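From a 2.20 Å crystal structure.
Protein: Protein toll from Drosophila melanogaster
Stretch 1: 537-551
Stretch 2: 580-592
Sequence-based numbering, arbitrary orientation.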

# COMPACT_ATOMS: atom_id res chain seq x y z
N VAL A 537 22.06 1.39 -20.33
CA VAL A 537 23.37 1.19 -20.95
C VAL A 537 24.19 2.46 -20.74
O VAL A 537 23.87 3.51 -21.28
N CYS A 538 25.24 2.36 -19.93
CA CYS A 538 26.05 3.53 -19.59
C CYS A 538 27.22 3.72 -20.54
O CYS A 538 28.37 3.39 -20.22
N ASP A 539 26.91 4.25 -21.72
CA ASP A 539 27.90 4.56 -22.74
C ASP A 539 27.90 6.07 -23.03
O ASP A 539 27.23 6.83 -22.34
N CYS A 540 28.65 6.49 -24.04
CA CYS A 540 28.79 7.92 -24.33
C CYS A 540 27.46 8.63 -24.62
O CYS A 540 27.39 9.86 -24.62
N THR A 541 26.40 7.85 -24.84
CA THR A 541 25.12 8.41 -25.28
C THR A 541 24.25 8.97 -24.15
O THR A 541 23.24 9.63 -24.41
N ILE A 542 24.63 8.71 -22.90
CA ILE A 542 23.84 9.19 -21.77
C ILE A 542 24.56 10.28 -21.01
O ILE A 542 24.22 10.56 -19.85
N LEU A 543 25.54 10.91 -21.67
CA LEU A 543 26.41 11.90 -21.04
C LEU A 543 25.65 13.02 -20.34
O LEU A 543 25.86 13.27 -19.16
N TRP A 544 24.75 13.67 -21.07
CA TRP A 544 24.10 14.86 -20.53
C TRP A 544 23.07 14.52 -19.46
O TRP A 544 22.86 15.31 -18.54
N PHE A 545 22.46 13.34 -19.58
CA PHE A 545 21.64 12.81 -18.51
C PHE A 545 22.45 12.65 -17.23
O PHE A 545 22.03 13.08 -16.16
N ILE A 546 23.61 12.02 -17.34
CA ILE A 546 24.50 11.88 -16.19
C ILE A 546 24.88 13.25 -15.61
O ILE A 546 24.86 13.43 -14.39
N GLN A 547 25.21 14.20 -16.47
CA GLN A 547 25.53 15.55 -16.00
C GLN A 547 24.31 16.20 -15.33
O GLN A 547 24.45 16.92 -14.35
N LEU A 548 23.12 15.93 -15.88
CA LEU A 548 21.87 16.42 -15.31
C LEU A 548 21.67 15.85 -13.91
O LEU A 548 21.35 16.57 -12.97
N VAL A 549 21.87 14.54 -13.79
CA VAL A 549 21.70 13.84 -12.52
C VAL A 549 22.61 14.40 -11.43
O VAL A 549 22.23 14.46 -10.26
N ARG A 550 23.80 14.83 -11.81
CA ARG A 550 24.70 15.45 -10.85
C ARG A 550 24.59 16.98 -10.87
O ARG A 550 23.50 17.53 -11.02
N GLY A 551 25.71 17.68 -10.71
CA GLY A 551 25.66 19.13 -10.69
C GLY A 551 25.59 19.79 -12.05
O GLY A 551 24.61 20.44 -12.40
N PRO A 580 25.54 2.97 -9.39
CA PRO A 580 24.44 3.93 -9.48
C PRO A 580 24.80 5.17 -10.29
O PRO A 580 25.88 5.75 -10.13
N VAL A 581 23.86 5.57 -11.14
CA VAL A 581 24.01 6.66 -12.09
C VAL A 581 24.66 7.95 -11.55
O VAL A 581 25.43 8.61 -12.25
N ARG A 582 24.37 8.29 -10.29
CA ARG A 582 24.93 9.49 -9.68
C ARG A 582 26.45 9.36 -9.49
O ARG A 582 27.18 10.35 -9.62
N GLN A 583 26.91 8.15 -9.20
CA GLN A 583 28.32 7.89 -8.92
C GLN A 583 29.20 7.84 -10.17
O GLN A 583 30.42 7.74 -10.07
N ILE A 584 28.58 7.90 -11.34
CA ILE A 584 29.33 7.78 -12.58
C ILE A 584 30.15 9.03 -12.86
O ILE A 584 29.67 10.15 -12.74
N GLU A 585 31.41 8.82 -13.24
CA GLU A 585 32.25 9.91 -13.69
C GLU A 585 32.10 10.06 -15.19
O GLU A 585 32.24 9.08 -15.93
N PRO A 586 31.77 11.27 -15.64
CA PRO A 586 31.36 11.53 -17.03
C PRO A 586 32.38 11.13 -18.11
O PRO A 586 31.96 10.77 -19.22
N GLN A 587 33.68 11.16 -17.82
CA GLN A 587 34.67 10.78 -18.83
C GLN A 587 34.79 9.25 -18.99
O GLN A 587 35.53 8.77 -19.84
N THR A 588 34.04 8.51 -18.18
CA THR A 588 34.03 7.05 -18.23
C THR A 588 33.05 6.57 -19.28
O THR A 588 33.11 5.42 -19.72
N LEU A 589 32.14 7.45 -19.68
CA LEU A 589 31.09 7.09 -20.61
C LEU A 589 31.65 7.00 -22.02
O LEU A 589 31.88 8.02 -22.66
N ILE A 590 31.88 5.79 -22.50
CA ILE A 590 32.51 5.63 -23.80
C ILE A 590 31.71 4.77 -24.78
O ILE A 590 30.92 3.90 -24.39
N CYS A 591 31.91 5.05 -26.06
CA CYS A 591 31.35 4.23 -27.12
C CYS A 591 32.48 3.73 -28.02
O CYS A 591 33.27 4.52 -28.54
N PRO A 592 32.58 2.40 -28.18
CA PRO A 592 33.63 1.80 -29.01
C PRO A 592 33.60 2.27 -30.47
O PRO A 592 32.57 2.73 -30.96

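Three residues of the second stretch, L589, V581 and P586, cover the most surface here, and together they cover the helix 543-549 and the loop that leads into it, with shared partners at L543 and I546. The first rule is that one leucine can serve both the first turn of a helix and the loop before it. L589 leaves its backbone sideways, yet its m,t rotamer carries the fork in under the first turn: CD1 lies 3.6 Å from CA of L543 and 3.8 Å from CG1 of I546, while CD2 turns to the loop, 4.0 Å from O of C538. Nearer the backbone, CB of L589 sits 3.5 Å from O of D539.

V581 packs further along the helix, from its middle to its last residue. Its CB points toward the first stretch, and chi1 of 138° lies between wells. CG1 is the shared contact, 3.6 Å from CD1 of I546, 3.6 Å from CG1 of V549 and 3.8 Å from CE2 of F545. I546 and V549, one turn apart, both point toward the second stretch, as a helix spacing of three allows. I546 (m,m) links the two clusters, since its CG1 meets L589 and its CD1 meets V581; CD1 also lies 3.7 Å from CD1 of I584, and I584 in turn packs its CD1 3.8 Å from SG of C538.

P586 opens the 3-10 segment and supplies a rigid apolar surface. Its CB lies 4.0 Å from CD1 of L543 (t,p), and its CG 3.6 Å from OE1 of Q547. The R550 guanidinium lies with one face over CD of the proline, and NH2 comes within 3.5 Å of CG. That NH2 also donates to OE1 of Q547 at 2.9 Å, a bond within the first stretch that ties together two of the side chains bordering the proline.

Direct polar links between the stretches are sparse, but a covalent one is present. C540 (p) and C591 (m) form a disulfide, SG to SG 2.0 Å with chi3 of -106°, close to where the backbones draw together: CA of C540 and CA of I590 are 4.4 Å apart. CA of C540 also makes a CH···O contact with O of L589 at 3.5 Å. Beside the disulfide, D539 (p) brings CB to 3.6 Å from SG of C591, while its OD1 accepts from N of T541 at 3.1 Å and from OG1 of T541 at a very short 2.5 Å, two bonds that join D539 to T541 within the first stretch. One water bridges the stretches, donating to O of C538 at 2.5 Å and accepting from N of I590 at 3.0 Å.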

# COMPACT_ATOMS: atom_id res chain seq x y z
CB VAL A 537 23.27 0.85 -22.46
CG1 VAL A 537 24.65 0.88 -23.11
CG2 VAL A 537 22.60 -0.51 -22.68
CB CYS A 538 26.52 3.46 -18.14
SG CYS A 538 25.16 3.47 -16.96
CB ASP A 539 27.71 3.71 -24.01
CG ASP A 539 26.33 3.87 -24.65
OD1 ASP A 539 25.62 4.86 -24.38
OD2 ASP A 539 25.95 2.99 -25.45
CB CYS A 540 29.77 8.12 -25.49
SG CYS A 540 29.23 7.39 -27.05
CB THR A 541 24.29 7.40 -26.13
OG1 THR A 541 23.85 6.31 -25.31
CG2 THR A 541 25.12 6.85 -27.28
CB ILE A 542 23.44 8.05 -20.79
CG1 ILE A 542 24.67 7.48 -20.08
CG2 ILE A 542 22.68 6.95 -21.53
CD1 ILE A 542 24.33 6.67 -18.85
CB LEU A 543 27.38 12.51 -22.07
CG LEU A 543 28.11 13.77 -21.59
CD1 LEU A 543 29.02 13.48 -20.41
CD2 LEU A 543 28.89 14.42 -22.73
CB TRP A 544 23.54 15.74 -21.65
CG TRP A 544 24.66 16.34 -22.44
CD1 TRP A 544 25.03 16.04 -23.72
CD2 TRP A 544 25.62 17.30 -21.96
NE1 TRP A 544 26.14 16.78 -24.08
CE2 TRP A 544 26.52 17.56 -23.02
CE3 TRP A 544 25.79 17.99 -20.75
CZ2 TRP A 544 27.59 18.47 -22.90
CZ3 TRP A 544 26.85 18.89 -20.63
CH2 TRP A 544 27.73 19.12 -21.70
CB PHE A 545 21.04 11.45 -18.89
CG PHE A 545 20.39 10.73 -17.74
CD1 PHE A 545 19.19 11.19 -17.20
CD2 PHE A 545 20.98 9.60 -17.18
CE1 PHE A 545 18.58 10.53 -16.14
CE2 PHE A 545 20.37 8.94 -16.11
CZ PHE A 545 19.17 9.41 -15.59
CB ILE A 546 25.76 11.07 -16.53
CG1 ILE A 546 25.37 9.63 -16.86
CG2 ILE A 546 26.74 11.08 -15.37
CD1 ILE A 546 24.60 8.97 -15.76
CB GLN A 547 26.06 16.44 -17.13
CG GLN A 547 27.31 15.93 -17.86
CD GLN A 547 28.58 16.02 -17.03
OE1 GLN A 547 28.65 15.50 -15.92
NE2 GLN A 547 29.60 16.68 -17.58
CB LEU A 548 20.68 16.04 -16.20
CG LEU A 548 19.24 16.50 -15.90
CD1 LEU A 548 18.52 15.61 -14.90
CD2 LEU A 548 19.25 17.93 -15.40
CB VAL A 549 21.89 12.31 -12.70
CG1 VAL A 549 22.36 11.66 -11.41
CG2 VAL A 549 20.60 11.67 -13.21
CB ARG A 550 26.14 14.96 -11.03
CG ARG A 550 26.65 14.98 -12.46
CD ARG A 550 27.52 13.76 -12.78
NE ARG A 550 28.76 13.70 -11.99
CZ ARG A 550 29.86 14.39 -12.28
NH1 ARG A 550 30.94 14.26 -11.51
NH2 ARG A 550 29.89 15.21 -13.32
CB PRO A 580 24.18 4.30 -8.01
CG PRO A 580 24.66 3.11 -7.25
CD PRO A 580 25.86 2.62 -8.00
CB VAL A 581 22.66 6.95 -12.79
CG1 VAL A 581 22.40 8.44 -12.93
CG2 VAL A 581 22.61 6.24 -14.13
CB ARG A 582 24.24 9.78 -8.34
CG ARG A 582 24.48 11.19 -7.81
CD ARG A 582 23.67 11.50 -6.54
NE ARG A 582 24.10 10.70 -5.39
CZ ARG A 582 23.78 10.96 -4.13
NH1 ARG A 582 23.03 12.02 -3.83
NH2 ARG A 582 24.21 10.17 -3.15
CB GLN A 583 28.48 6.57 -8.16
CG GLN A 583 27.84 6.55 -6.79
CD GLN A 583 28.08 5.23 -6.07
OE1 GLN A 583 27.49 4.95 -5.02
NE2 GLN A 583 28.97 4.41 -6.62
CB ILE A 584 28.40 7.52 -13.77
CG1 ILE A 584 27.61 6.25 -13.54
CG2 ILE A 584 29.19 7.41 -15.06
CD1 ILE A 584 26.57 6.03 -14.60
CB GLU A 585 33.70 9.66 -13.28
CG GLU A 585 33.81 9.28 -11.82
CD GLU A 585 35.21 9.35 -11.27
OE1 GLU A 585 36.13 9.71 -12.04
OE2 GLU A 585 35.39 9.04 -10.07
CB PRO A 586 31.08 13.04 -17.06
CG PRO A 586 31.72 13.59 -15.81
CD PRO A 586 31.69 12.48 -14.81
CB GLN A 587 36.04 11.41 -18.55
CG GLN A 587 36.84 10.78 -17.43
CD GLN A 587 36.34 11.15 -16.05
OE1 GLN A 587 35.44 11.98 -15.90
NE2 GLN A 587 36.92 10.53 -15.03
CB THR A 588 33.61 6.44 -16.89
OG1 THR A 588 34.12 7.23 -15.81
CG2 THR A 588 34.14 5.02 -16.76
CB LEU A 589 29.96 8.12 -20.56
CG LEU A 589 29.32 8.32 -19.19
CD1 LEU A 589 28.31 9.44 -19.25
CD2 LEU A 589 28.67 7.04 -18.70
CB ILE A 590 33.94 5.06 -23.68
CG1 ILE A 590 33.91 3.67 -23.05
CG2 ILE A 590 34.84 6.04 -22.90
CD1 ILE A 590 35.27 2.97 -23.04
CB CYS A 591 30.34 5.04 -27.94
SG CYS A 591 28.78 5.40 -27.06
CB PRO A 592 33.31 0.30 -28.94
CG PRO A 592 32.57 0.13 -27.64
CD PRO A 592 31.77 1.39 -27.48
O HOH W 1 30.76 3.57 -20.82